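Local structure of DUF3501 family protein (Burkholderia pseudomallei K96243, 3FJV) at residues Ala179-Asp182 / Pro183-Ala187. The protein is of unknown function and belongs to the DUF3501 family, its two-chain assembly built from subunits that combine helices with an antiparallel sheet. Residues are numbered along the deposited sequence; the frame is centred on the assembly and turned at random. Where two conformers were deposited one is given.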
loop_
_atom_site.group_PDB
_atom_site.type_symbol
_atom_site.label_atom_id
_atom_site.label_comp_id
_atom_site.label_asym_id
_atom_site.label_seq_id
_atom_site.Cartn_x
_atom_site.Cartn_y
_atom_site.Cartn_z
ATOM N N ALA A 179 26.374 -7.057 -2.677
ATOM C CA ALA A 179 26.915 -6.995 -4.009
ATOM C C ALA A 179 27.137 -5.528 -4.406
ATOM O O ALA A 179 26.349 -4.625 -4.045
ATOM C CB ALA A 179 25.926 -7.693 -5.017
ATOM N N ARG A 180 28.195 -5.312 -5.189
ATOM C CA ARG A 180 28.623 -3.977 -5.551
ATOM C C ARG A 180 27.616 -3.335 -6.463
ATOM O O ARG A 180 27.136 -3.957 -7.408
ATOM C CB ARG A 180 29.996 -3.990 -6.248
ATOM C CG ARG A 180 30.517 -2.597 -6.546
ATOM C CD ARG A 180 31.945 -2.552 -7.140
ATOM N NE ARG A 180 32.324 -1.157 -7.284
ATOM C CZ ARG A 180 33.521 -0.705 -7.580
ATOM N NH1 ARG A 180 34.498 -1.557 -7.790
ATOM N NH2 ARG A 180 33.739 0.618 -7.651
ATOM N N ILE A 181 27.306 -2.087 -6.189
ATOM C CA ILE A 181 26.447 -1.273 -7.038
ATOM C C ILE A 181 27.264 -0.696 -8.193
ATOM O O ILE A 181 28.472 -0.483 -8.055
ATOM C CB ILE A 181 25.807 -0.153 -6.213
ATOM C CG1 ILE A 181 24.728 -0.735 -5.294
ATOM C CG2 ILE A 181 25.210 0.935 -7.115
ATOM C CD1 ILE A 181 24.305 0.231 -4.187
ATOM N N ASP A 182 26.605 -0.451 -9.320
ATOM C CA ASP A 182 27.197 0.245 -10.469
ATOM C C ASP A 182 27.951 1.500 -10.013
ATOM O O ASP A 182 27.382 2.329 -9.251
ATOM C CB ASP A 182 26.032 0.604 -11.379
ATOM C CG ASP A 182 26.431 1.317 -12.676
ATOM O OD1 ASP A 182 27.547 1.876 -12.811
ATOM O OD2 ASP A 182 25.532 1.343 -13.560
ATOM N N PRO A 183 29.242 1.636 -10.386
ATOM C CA PRO A 183 29.983 2.782 -9.890
ATOM C C PRO A 183 29.430 4.116 -10.313
ATOM O O PRO A 183 29.604 5.098 -9.578
ATOM C CB PRO A 183 31.388 2.580 -10.450
ATOM C CG PRO A 183 31.503 1.131 -10.566
ATOM C CD PRO A 183 30.157 0.680 -11.038
ATOM N N ASP A 184 28.811 4.173 -11.495
ATOM C CA ASP A 184 28.132 5.375 -11.900
ATOM C C ASP A 184 26.978 5.722 -10.937
ATOM O O ASP A 184 26.760 6.898 -10.650
ATOM C CB ASP A 184 27.624 5.266 -13.333
ATOM C CG ASP A 184 27.048 6.568 -13.825
ATOM O OD1 ASP A 184 27.810 7.524 -14.153
ATOM O OD2 ASP A 184 25.814 6.640 -13.877
ATOM N N VAL A 185 26.263 4.713 -10.418
ATOM C CA VAL A 185 25.223 4.976 -9.428
ATOM C C VAL A 185 25.848 5.400 -8.100
ATOM O O VAL A 185 25.432 6.399 -7.505
ATOM C CB VAL A 185 24.272 3.759 -9.222
ATOM C CG1 VAL A 185 23.312 3.986 -7.988
ATOM C CG2 VAL A 185 23.518 3.362 -10.556
ATOM N N ALA A 186 26.858 4.681 -7.623
ATOM C CA ALA A 186 27.528 5.115 -6.382
ATOM C C ALA A 186 28.104 6.550 -6.478
ATOM O O ALA A 186 28.086 7.292 -5.517
ATOM C CB ALA A 186 28.659 4.084 -5.954
ATOM N N ALA A 187 28.588 6.939 -7.647
ATOM C CA ALA A 187 29.121 8.309 -7.860
ATOM C C ALA A 187 28.005 9.362 -7.716
ATOM O O ALA A 187 28.195 10.376 -7.066
ATOM C CB ALA A 187 29.844 8.443 -9.227
#
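The carbonyl oxygen of D182 takes two backbone N-H groups from the first turn of helix 183-190. The bond from A186 N to D182 O, 2.9 Å long, is nearly straight, with an N-H...O angle of 167°; the one from V185 N is bent to 119° and weak. D182, which with I181 links edge strand 176-180 to the helix, also serves as N-cap through its side chain: chi1 (-179°) sets CG beside the carbonyl carbon, and D182 OD1 accepts from D184 N at 2.9 Å, the donor tilted out of the carboxylate plane. P183, the first helical residue, has no N-H, and in the first turn of a helix none is needed for the i to i-4 pattern. On the buried side, in the I181 conformer modelled here, I181 CG2 packs 3.6 Å from V185 CB, the two side chains crossing at about a right angle, and both also touch V35 of strand 34-37. P183 CG sits over one face of the R180 guanidinium, 3.7 Å from R180 NH2, in one of two R180 conformers. D184 OD2 forms a salt bridge with R32 NE. The D182 carboxylate, probably ionised, would suit the positive end of the helix dipole.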